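Local coordinates for protein DNA polymerase III subunit beta (Helicobacter pylori 26695, PDB 4S3I) that serves as the sliding clamp of DNA replication, tethering DNA polymerases and other proteins to DNA and conferring processivity, at residues A[134-137]-A[138-142]; A[201-204]-A[205-209]; A[162-166]-A[167-171]. All coordinates share one frame; numbering follows the deposited sequence.

The three contacts are local pieces of the central clamp domain. Contact 1 runs along nearly all of helix 135-143, contact 2 is the passage from strand 196-202 into helix 203-212, and contact 3 the turn of the hairpin formed by strands 158-164 and 169-175. The centres of contacts 1 and 2 lie about 12 Å apart, and the helices meet where Phe-140 CB rests 3.6 Å from Leu-206 CD2. Contact 1 reaches contact 3 through Leu-136 CD1 and Leu-170 CD2, 3.9 Å apart. Contacts 2 and 3, about 8 Å apart at their nearest atoms, do not touch, but strands 196-202 and 158-164 are neighbours in one antiparallel sheet.

Contact 1: A[134-137]-A[138-142]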
ATOM      1  N   PRO A 134      -9.441 -25.079  11.926  1.00 31.17           N
ATOM      2  CA  PRO A 134      -9.553 -23.903  11.053  1.00 29.15           C
ATOM      3  C   PRO A 134     -10.497 -24.084   9.867  1.00 28.07           C
ATOM      4  O   PRO A 134     -10.590 -23.175   9.045  1.00 27.59           O
ATOM      5  CB  PRO A 134      -8.120 -23.712  10.524  1.00 39.30           C
ATOM      6  CG  PRO A 134      -7.239 -24.494  11.466  1.00 40.77           C
ATOM      7  CD  PRO A 134      -8.079 -25.644  11.926  1.00 34.14           C
ATOM      8  N   PHE A 135     -11.191 -25.211   9.769  1.00 28.47           N
ATOM      9  CA  PHE A 135     -11.943 -25.505   8.537  1.00 30.79           C
ATOM     10  C   PHE A 135     -12.984 -24.449   8.104  1.00 28.08           C
ATOM     11  O   PHE A 135     -13.135 -24.175   6.912  1.00 30.82           O
ATOM     12  CB  PHE A 135     -12.585 -26.904   8.592  1.00 35.71           C
ATOM     13  CG  PHE A 135     -13.496 -27.111   9.765  1.00 37.53           C
ATOM     14  CD1 PHE A 135     -13.053 -27.796  10.882  1.00 42.90           C
ATOM     15  CD2 PHE A 135     -14.800 -26.628   9.748  1.00 34.80           C
ATOM     16  CE1 PHE A 135     -13.883 -27.996  11.968  1.00 47.17           C
ATOM     17  CE2 PHE A 135     -15.637 -26.818  10.835  1.00 40.01           C
ATOM     18  CZ  PHE A 135     -15.175 -27.506  11.949  1.00 45.56           C
ATOM     19  N   LEU A 136     -13.703 -23.860   9.055  1.00 28.37           N
ATOM     20  CA  LEU A 136     -14.742 -22.900   8.685  1.00 28.31           C
ATOM     21  C   LEU A 136     -14.150 -21.607   8.126  1.00 27.72           C
ATOM     22  O   LEU A 136     -14.583 -21.136   7.072  1.00 27.51           O
ATOM     23  CB  LEU A 136     -15.691 -22.624   9.857  1.00 30.34           C
ATOM     24  CG  LEU A 136     -16.889 -21.714   9.551  1.00 29.97           C
ATOM     25  CD1 LEU A 136     -17.746 -22.298   8.430  1.00 29.14           C
ATOM     26  CD2 LEU A 136     -17.739 -21.508  10.812  1.00 30.12           C
ATOM     27  N   VAL A 137     -13.150 -21.034   8.794  1.00 27.51           N
ATOM     28  CA  VAL A 137     -12.582 -19.793   8.261  1.00 27.03           C
ATOM     29  C   VAL A 137     -11.768 -20.065   6.991  1.00 27.19           C
ATOM     30  O   VAL A 137     -11.566 -19.174   6.162  1.00 26.31           O
ATOM     31  CB  VAL A 137     -11.754 -18.996   9.293  1.00 30.38           C
ATOM     32  CG1 VAL A 137     -12.529 -18.845  10.608  1.00 31.34           C
ATOM     33  CG2 VAL A 137     -10.383 -19.651   9.531  1.00 33.07           C
ATOM     34  N   ASP A 138     -11.287 -21.296   6.856  1.00 27.22           N
ATOM     35  CA  ASP A 138     -10.597 -21.700   5.636  1.00 26.41           C
ATOM     36  C   ASP A 138     -11.595 -21.665   4.480  1.00 26.36           C
ATOM     37  O   ASP A 138     -11.314 -21.120   3.420  1.00 26.04           O
ATOM     38  CB  ASP A 138     -10.010 -23.104   5.810  1.00 26.64           C
ATOM     39  CG  ASP A 138      -9.107 -23.509   4.647  1.00 31.41           C
ATOM     40  OD1 ASP A 138      -8.252 -22.695   4.247  1.00 28.11           O
ATOM     41  OD2 ASP A 138      -9.252 -24.639   4.128  1.00 32.12           O
ATOM     42  N   ALA A 139     -12.771 -22.243   4.702  1.00 26.74           N
ATOM     43  CA  ALA A 139     -13.842 -22.192   3.718  1.00 26.84           C
ATOM     44  C   ALA A 139     -14.222 -20.745   3.399  1.00 29.50           C
ATOM     45  O   ALA A 139     -14.398 -20.385   2.240  1.00 26.57           O
ATOM     46  CB  ALA A 139     -15.069 -22.986   4.218  1.00 27.42           C
ATOM     47  N   PHE A 140     -14.365 -19.919   4.434  1.00 26.80           N
ATOM     48  CA  PHE A 140     -14.738 -18.518   4.245  1.00 26.75           C
ATOM     49  C   PHE A 140     -13.685 -17.795   3.400  1.00 26.30           C
ATOM     50  O   PHE A 140     -14.009 -17.073   2.458  1.00 26.28           O
ATOM     51  CB  PHE A 140     -14.883 -17.795   5.603  1.00 26.92           C
ATOM     52  CG  PHE A 140     -16.141 -18.129   6.351  1.00 27.48           C
ATOM     53  CD1 PHE A 140     -17.134 -18.910   5.774  1.00 27.84           C
ATOM     54  CD2 PHE A 140     -16.342 -17.637   7.638  1.00 42.05           C
ATOM     55  CE1 PHE A 140     -18.299 -19.216   6.468  1.00 28.65           C
ATOM     56  CE2 PHE A 140     -17.506 -17.935   8.341  1.00 41.69           C
ATOM     57  CZ  PHE A 140     -18.486 -18.723   7.753  1.00 36.45           C
ATOM     58  N   LYS A 141     -12.420 -17.981   3.746  1.00 26.02           N
ATOM     59  CA  LYS A 141     -11.363 -17.258   3.037  1.00 25.68           C
ATOM     60  C   LYS A 141     -11.264 -17.723   1.582  1.00 31.51           C
ATOM     61  O   LYS A 141     -10.949 -16.940   0.680  1.00 26.97           O
ATOM     62  CB  LYS A 141     -10.021 -17.446   3.750  1.00 25.53           C
ATOM     63  CG  LYS A 141      -8.904 -16.570   3.211  1.00 50.98           C
ATOM     64  CD  LYS A 141      -7.528 -17.131   3.575  1.00 57.69           C
ATOM     65  CE  LYS A 141      -6.412 -16.247   3.019  1.00 62.37           C
ATOM     66  NZ  LYS A 141      -5.087 -16.938   2.947  1.00 67.47           N
ATOM     67  N   LYS A 142     -11.556 -18.997   1.344  1.00 29.06           N
ATOM     68  CA  LYS A 142     -11.386 -19.552   0.004  1.00 29.25           C
ATOM     69  C   LYS A 142     -12.525 -19.142  -0.911  1.00 29.72           C
ATOM     70  O   LYS A 142     -12.354 -19.002  -2.118  1.00 27.80           O
ATOM     71  CB  LYS A 142     -11.243 -21.077   0.074  1.00 25.62           C
ATOM     72  CG  LYS A 142      -9.853 -21.524   0.479  1.00 25.45           C
ATOM     73  CD  LYS A 142      -9.774 -23.043   0.716  1.00 27.99           C
ATOM     74  CE  LYS A 142      -8.332 -23.486   1.004  1.00 25.59           C
ATOM     75  NZ  LYS A 142      -8.311 -24.888   1.522  1.00 25.92           N
TER
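Leu-136 leans over the ring of Phe-140, one helical turn further on, and this pair carries the side-chain contact. The leucine CG stands 4.2 Å from the ring centroid and only 23° off the ring normal, a CH-pi contact over the face, while Leu-136 CD1 reaches 3.7 Å from Phe-140 CE1 at the far end of the ring. Two torsions bring them together. Leu-136 holds CG anti to its own N (chi1 -175°), and Phe-140 turns CG away from its carbonyl carbon, beside N (chi1 -76°). The two side chains meet at a slant. The carbonyl oxygen of Leu-136 also lies over one face of the ring, toward its rim, and that same oxygen accepts the N-H of Phe-140 at 2.9 Å.

This bond belongs to the regular i to i+4 series of the helix. Asp-138 N opens it by binding Pro-134 O at 3.0 Å, approaching nearly in line with the C=O, and Lys-141 N reaches Val-137 O at 2.8 Å. A second side-chain link spans four residues within 138-142: the extended chain of Lys-142 carries NZ to the syn side of Asp-138 OD2, forming a salt bridge of 2.8 Å. Both partners are also held by the backbone of Ala-365, whose N-H binds Asp-138 OD2 and whose carbonyl accepts from Lys-142 NZ. These paired bonds fix the polar ends and would be expected to favour their charged forms.

The apolar side of the helix is sandwiched within the central domain. Phe-140 packs on Leu-206, Ile-209 and Leu-210 of helix 203-212 and on Ile-159 and Met-161 of strand 158-164; Leu-136 also touches Met-161, and Phe-135 meets Leu-185 of strand 179-185.

Contact 2: A[201-204]-A[205-209]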
ATOM      1  N   LEU A 201     -24.660 -15.054   5.656  1.00 31.63           N
ATOM      2  CA  LEU A 201     -23.853 -13.995   6.256  1.00 35.81           C
ATOM      3  C   LEU A 201     -23.428 -12.977   5.201  1.00 37.13           C
ATOM      4  O   LEU A 201     -22.856 -13.361   4.183  1.00 36.12           O
ATOM      5  CB  LEU A 201     -22.567 -14.552   6.860  1.00 30.71           C
ATOM      6  CG  LEU A 201     -22.469 -15.587   7.969  1.00 44.80           C
ATOM      7  CD1 LEU A 201     -21.356 -15.178   8.905  1.00 51.23           C
ATOM      8  CD2 LEU A 201     -23.743 -15.734   8.728  1.00 48.10           C
ATOM      9  N   PRO A 202     -23.663 -11.677   5.462  1.00 34.22           N
ATOM     10  CA  PRO A 202     -23.201 -10.622   4.537  1.00 35.75           C
ATOM     11  C   PRO A 202     -21.694 -10.658   4.342  1.00 32.06           C
ATOM     12  O   PRO A 202     -20.973 -11.061   5.261  1.00 31.56           O
ATOM     13  CB  PRO A 202     -23.580  -9.323   5.256  1.00 36.05           C
ATOM     14  CG  PRO A 202     -24.703  -9.714   6.204  1.00 39.55           C
ATOM     15  CD  PRO A 202     -24.381 -11.128   6.633  1.00 31.62           C
ATOM     16  N   LYS A 203     -21.224 -10.229   3.169  1.00 34.99           N
ATOM     17  CA  LYS A 203     -19.797 -10.225   2.847  1.00 32.50           C
ATOM     18  C   LYS A 203     -18.972  -9.448   3.870  1.00 28.69           C
ATOM     19  O   LYS A 203     -17.899  -9.892   4.281  1.00 28.13           O
ATOM     20  CB  LYS A 203     -19.578  -9.663   1.435  1.00 38.92           C
ATOM     21  CG  LYS A 203     -18.108  -9.533   0.989  1.00 48.46           C
ATOM     22  CD  LYS A 203     -17.521 -10.841   0.448  1.00 48.37           C
ATOM     23  CE  LYS A 203     -16.154 -10.625  -0.234  1.00 47.05           C
ATOM     24  NZ  LYS A 203     -16.224 -10.546  -1.733  1.00 44.27           N
ATOM     25  N   ARG A 204     -19.489  -8.300   4.303  1.00 30.56           N
ATOM     26  CA  ARG A 204     -18.760  -7.482   5.270  1.00 34.62           C
ATOM     27  C   ARG A 204     -18.480  -8.281   6.531  1.00 28.61           C
ATOM     28  O   ARG A 204     -17.357  -8.273   7.048  1.00 33.41           O
ATOM     29  CB  ARG A 204     -19.551  -6.218   5.636  1.00 37.37           C
ATOM     30  CG  ARG A 204     -18.816  -5.346   6.655  1.00 42.10           C
ATOM     31  CD  ARG A 204     -19.741  -4.360   7.335  1.00 46.42           C
ATOM     32  NE  ARG A 204     -19.046  -3.581   8.360  1.00 48.32           N
ATOM     33  CZ  ARG A 204     -19.590  -2.559   9.012  1.00 48.13           C
ATOM     34  NH1 ARG A 204     -20.834  -2.192   8.737  1.00 44.56           N
ATOM     35  NH2 ARG A 204     -18.890  -1.902   9.933  1.00 46.30           N
ATOM     36  N   ALA A 205     -19.508  -8.981   7.011  1.00 29.02           N
ATOM     37  CA  ALA A 205     -19.374  -9.824   8.189  1.00 29.59           C
ATOM     38  C   ALA A 205     -18.319 -10.887   7.941  1.00 28.37           C
ATOM     39  O   ALA A 205     -17.464 -11.157   8.800  1.00 28.07           O
ATOM     40  CB  ALA A 205     -20.719 -10.475   8.538  1.00 29.59           C
ATOM     41  N   LEU A 206     -18.388 -11.502   6.762  1.00 28.65           N
ATOM     42  CA  LEU A 206     -17.399 -12.517   6.377  1.00 27.79           C
ATOM     43  C   LEU A 206     -15.983 -11.970   6.543  1.00 27.28           C
ATOM     44  O   LEU A 206     -15.127 -12.574   7.206  1.00 27.03           O
ATOM     45  CB  LEU A 206     -17.648 -12.972   4.932  1.00 29.88           C
ATOM     46  CG  LEU A 206     -17.070 -14.317   4.451  1.00 37.07           C
ATOM     47  CD1 LEU A 206     -17.501 -14.597   3.022  1.00 38.88           C
ATOM     48  CD2 LEU A 206     -15.561 -14.392   4.536  1.00 49.39           C
ATOM     49  N   LEU A 207     -15.732 -10.817   5.946  1.00 27.22           N
ATOM     50  CA  LEU A 207     -14.395 -10.241   5.992  1.00 26.97           C
ATOM     51  C   LEU A 207     -13.974  -9.878   7.415  1.00 29.26           C
ATOM     52  O   LEU A 207     -12.830 -10.110   7.805  1.00 27.87           O
ATOM     53  CB  LEU A 207     -14.324  -9.039   5.060  1.00 29.81           C
ATOM     54  CG  LEU A 207     -14.535  -9.415   3.590  1.00 37.29           C
ATOM     55  CD1 LEU A 207     -14.783  -8.179   2.722  1.00 39.69           C
ATOM     56  CD2 LEU A 207     -13.330 -10.211   3.075  1.00 28.16           C
ATOM     57  N   GLU A 208     -14.901  -9.340   8.208  1.00 29.37           N
ATOM     58  CA  GLU A 208     -14.588  -9.083   9.612  1.00 29.00           C
ATOM     59  C   GLU A 208     -14.271 -10.366  10.388  1.00 30.29           C
ATOM     60  O   GLU A 208     -13.304 -10.410  11.152  1.00 27.04           O
ATOM     61  CB  GLU A 208     -15.716  -8.287  10.298  1.00 27.87           C
ATOM     62  CG  GLU A 208     -15.986  -6.923   9.675  1.00 34.72           C
ATOM     63  CD  GLU A 208     -14.715  -6.096   9.454  1.00 40.19           C
ATOM     64  OE1 GLU A 208     -13.730  -6.272  10.205  1.00 41.30           O
ATOM     65  OE2 GLU A 208     -14.707  -5.256   8.523  1.00 43.14           O
ATOM     66  N   ILE A 209     -15.082 -11.405  10.191  1.00 27.39           N
ATOM     67  CA  ILE A 209     -14.822 -12.691  10.834  1.00 27.43           C
ATOM     68  C   ILE A 209     -13.402 -13.175  10.570  1.00 27.31           C
ATOM     69  O   ILE A 209     -12.729 -13.704  11.465  1.00 27.54           O
ATOM     70  CB  ILE A 209     -15.831 -13.764  10.376  1.00 27.71           C
ATOM     71  CG1 ILE A 209     -17.171 -13.526  11.055  1.00 28.30           C
ATOM     72  CG2 ILE A 209     -15.339 -15.177  10.725  1.00 27.72           C
ATOM     73  CD1 ILE A 209     -18.342 -14.065  10.272  1.00 28.67           C
TER
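Ala-205 sets its CB 4.2 Å from CD of Pro-202, the N-cap residue at the junction of strand 196-202 with helix 203-212. Leu-206 follows with the first i to i+4 bond, its N-H reaching Pro-202 O at 3.0 Å in the carbonyl plane. Leu-207 N donates to Lys-203 O (2.9 Å), and Leu-207 CD1 comes to 4.0 Å from Lys-203 CG; the lysine chain then bends at chi2 (83°), passing CE near the same methyl before NZ binds the carbonyls of Ala-144 and Ile-147. Glu-208 N donates to Arg-204 O at 2.9 Å. Its carboxylate salt-bridges Lys-211, whereas the extended Arg-204 sends NH2 to Ala-21 O. Ile-209 closes the segment: its CD1 meets Leu-201 CD1 at 3.5 Å, tighter than usual for two methyls, with the side chains crossing at about a right angle.

The strand end and helix are thus clasped by apolar contact as well as by backbone bonds. Ala-205 and Ile-209 lie against Phe-235 of strand 233-238, where Pro-202 also touches Thr-237, while Leu-201 and Leu-206 pack against Ile-159 of strand 158-164 and Leu-201 reaches Met-161 on the same strand.

Contact 3: A[162-166]-A[167-171]; sequences QFDQK and HQTLS
Asp-164 grips His-167 twice across the hairpin turn, each carboxylate oxygen taking a different N-H. OD1 accepts the backbone N of His-167 at 2.7 Å, and OD2 accepts ND1 at 2.9 Å in an almost straight bond (178°). OD2 lies in the imidazole plane, yet both donors lie well out of the carboxylate plane, the two flat groups being turned 58° apart. With CG anti to N, the aspartate can reach both donors; Lys-166 CB lies over one face of the ring, toward its rim.

Gln-168 and Thr-169 both face Asp-164, a G1 beta bulge, with Gln-168 in the left-handed region of backbone space. Beyond it the strands run antiparallel: Asp-164 and Thr-169, like Gln-162 and Ser-171, exchange paired backbone bonds. Between them Phe-163 and Leu-170 form a non-hydrogen-bonded pair, where Leu-170 CD1 sits 3.7 Å above the centre of the phenylalanine ring. On the other sheet face a water donates to Gln-162 O at 3.0 Å and hydrogen-bonds Thr-169 OG1 and Ser-171 OG.

One sheet face thus joins by apolar packing, the other through hydroxyls and water. At the turn, the double grip fixes the imidazole's rotation and places a hydrogen on ND1; the nearby carboxylate would probably also stabilise a protonated imidazole.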
ATOM      1  N   GLN A 162     -25.259 -23.744   5.158  1.00 32.84           N
ATOM      2  CA  GLN A 162     -26.395 -24.655   5.200  1.00 34.15           C
ATOM      3  C   GLN A 162     -26.113 -25.797   6.167  1.00 37.16           C
ATOM      4  O   GLN A 162     -25.166 -26.572   5.968  1.00 34.59           O
ATOM      5  CB  GLN A 162     -26.675 -25.210   3.804  1.00 42.70           C
ATOM      6  CG  GLN A 162     -28.008 -25.934   3.652  1.00 49.58           C
ATOM      7  CD  GLN A 162     -28.336 -26.218   2.189  1.00 59.99           C
ATOM      8  OE1 GLN A 162     -29.077 -25.468   1.548  1.00 65.65           O
ATOM      9  NE2 GLN A 162     -27.770 -27.296   1.653  1.00 61.39           N
ATOM     10  N   PHE A 163     -26.921 -25.888   7.220  1.00 34.92           N
ATOM     11  CA  PHE A 163     -26.735 -26.902   8.254  1.00 38.60           C
ATOM     12  C   PHE A 163     -27.660 -28.082   8.025  1.00 39.76           C
ATOM     13  O   PHE A 163     -28.879 -27.912   7.935  1.00 43.67           O
ATOM     14  CB  PHE A 163     -27.031 -26.318   9.640  1.00 38.72           C
ATOM     15  CG  PHE A 163     -26.068 -25.247  10.072  1.00 36.10           C
ATOM     16  CD1 PHE A 163     -24.916 -25.575  10.776  1.00 34.39           C
ATOM     17  CD2 PHE A 163     -26.320 -23.913   9.791  1.00 34.59           C
ATOM     18  CE1 PHE A 163     -24.023 -24.590  11.188  1.00 33.65           C
ATOM     19  CE2 PHE A 163     -25.423 -22.917  10.190  1.00 33.83           C
ATOM     20  CZ  PHE A 163     -24.277 -23.259  10.895  1.00 33.36           C
ATOM     21  N   ASP A 164     -27.080 -29.275   7.935  1.00 42.23           N
ATOM     22  CA  ASP A 164     -27.861 -30.516   7.938  1.00 45.32           C
ATOM     23  C   ASP A 164     -27.592 -31.253   9.247  1.00 46.43           C
ATOM     24  O   ASP A 164     -26.572 -31.942   9.379  1.00 44.89           O
ATOM     25  CB  ASP A 164     -27.478 -31.403   6.742  1.00 45.93           C
ATOM     26  CG  ASP A 164     -28.344 -32.658   6.629  1.00 52.22           C
ATOM     27  OD1 ASP A 164     -28.607 -33.339   7.648  1.00 56.13           O
ATOM     28  OD2 ASP A 164     -28.762 -32.968   5.497  1.00 61.29           O
ATOM     29  N   GLN A 165     -28.505 -31.114  10.207  1.00 47.45           N
ATOM     30  CA  GLN A 165     -28.350 -31.733  11.522  1.00 45.80           C
ATOM     31  C   GLN A 165     -28.280 -33.259  11.422  1.00 48.16           C
ATOM     32  O   GLN A 165     -27.479 -33.893  12.110  1.00 41.44           O
ATOM     33  CB  GLN A 165     -29.477 -31.285  12.469  1.00 45.40           C
ATOM     34  CG  GLN A 165     -29.948 -32.338  13.492  1.00 62.36           C
ATOM     35  CD  GLN A 165     -29.071 -32.408  14.733  1.00 70.88           C
ATOM     36  OE1 GLN A 165     -28.539 -33.468  15.075  1.00 71.99           O
ATOM     37  NE2 GLN A 165     -28.929 -31.278  15.423  1.00 72.73           N
ATOM     38  N   LYS A 166     -29.101 -33.840  10.551  1.00 57.55           N
ATOM     39  CA  LYS A 166     -29.200 -35.296  10.462  1.00 69.10           C
ATOM     40  C   LYS A 166     -27.885 -35.913  10.019  1.00 61.99           C
ATOM     41  O   LYS A 166     -27.420 -36.906  10.587  1.00 56.94           O
ATOM     42  CB  LYS A 166     -30.299 -35.715   9.485  1.00 81.86           C
ATOM     43  CG  LYS A 166     -31.221 -36.789  10.036  1.00 96.76           C
ATOM     44  CD  LYS A 166     -32.285 -36.170  10.939  1.00108.94           C
ATOM     45  CE  LYS A 166     -32.341 -36.817  12.321  1.00115.17           C
ATOM     46  NZ  LYS A 166     -31.241 -36.346  13.213  1.00115.94           N
ATOM     47  N   HIS A 167     -27.287 -35.310   9.001  1.00 55.67           N
ATOM     48  CA  HIS A 167     -26.085 -35.860   8.413  1.00 52.48           C
ATOM     49  C   HIS A 167     -24.831 -35.189   8.965  1.00 46.45           C
ATOM     50  O   HIS A 167     -23.718 -35.546   8.586  1.00 46.05           O
ATOM     51  CB  HIS A 167     -26.176 -35.795   6.887  1.00 55.15           C
ATOM     52  CG  HIS A 167     -27.370 -36.516   6.335  1.00 67.98           C
ATOM     53  ND1 HIS A 167     -28.451 -35.862   5.786  1.00 72.78           N
ATOM     54  CD2 HIS A 167     -27.662 -37.840   6.280  1.00 68.48           C
ATOM     55  CE1 HIS A 167     -29.351 -36.751   5.399  1.00 75.68           C
ATOM     56  NE2 HIS A 167     -28.897 -37.956   5.691  1.00 72.28           N
ATOM     57  N   GLN A 168     -25.028 -34.246   9.889  1.00 39.87           N
ATOM     58  CA  GLN A 168     -23.924 -33.550  10.547  1.00 44.14           C
ATOM     59  C   GLN A 168     -22.967 -32.955   9.515  1.00 45.81           C
ATOM     60  O   GLN A 168     -21.738 -33.140   9.566  1.00 36.91           O
ATOM     61  CB  GLN A 168     -23.201 -34.481  11.519  1.00 50.21           C
ATOM     62  CG  GLN A 168     -24.101 -34.968  12.673  1.00 58.77           C
ATOM     63  CD  GLN A 168     -24.553 -33.836  13.609  1.00 66.01           C
ATOM     64  OE1 GLN A 168     -23.855 -33.486  14.563  1.00 69.85           O
ATOM     65  NE2 GLN A 168     -25.729 -33.273  13.342  1.00 63.10           N
ATOM     66  N   THR A 169     -23.550 -32.255   8.549  1.00 35.29           N
ATOM     67  CA  THR A 169     -22.752 -31.598   7.534  1.00 34.21           C
ATOM     68  C   THR A 169     -23.149 -30.143   7.414  1.00 33.83           C
ATOM     69  O   THR A 169     -24.331 -29.793   7.488  1.00 35.97           O
ATOM     70  CB  THR A 169     -22.835 -32.283   6.141  1.00 56.98           C
ATOM     71  OG1 THR A 169     -24.086 -31.974   5.515  1.00 63.97           O
ATOM     72  CG2 THR A 169     -22.662 -33.787   6.254  1.00 47.63           C
ATOM     73  N   LEU A 170     -22.142 -29.301   7.241  1.00 33.13           N
ATOM     74  CA  LEU A 170     -22.353 -27.889   6.996  1.00 33.94           C
ATOM     75  C   LEU A 170     -21.819 -27.594   5.605  1.00 33.88           C
ATOM     76  O   LEU A 170     -20.644 -27.855   5.310  1.00 31.12           O
ATOM     77  CB  LEU A 170     -21.602 -27.057   8.033  1.00 32.09           C
ATOM     78  CG  LEU A 170     -21.454 -25.560   7.748  1.00 36.38           C
ATOM     79  CD1 LEU A 170     -22.828 -24.897   7.659  1.00 33.38           C
ATOM     80  CD2 LEU A 170     -20.616 -24.911   8.838  1.00 33.66           C
ATOM     81  N   SER A 171     -22.683 -27.077   4.736  1.00 31.89           N
ATOM     82  CA  SER A 171     -22.245 -26.679   3.404  1.00 31.27           C
ATOM     83  C   SER A 171     -22.049 -25.173   3.365  1.00 32.71           C
ATOM     84  O   SER A 171     -22.850 -24.412   3.921  1.00 34.86           O
ATOM     85  CB  SER A 171     -23.253 -27.111   2.340  1.00 42.34           C
ATOM     86  OG  SER A 171     -23.493 -28.500   2.410  1.00 42.72           O
TER
HETATM   87  O   HOH W   1     -25.024 -29.352   4.769  1.00 36.66           O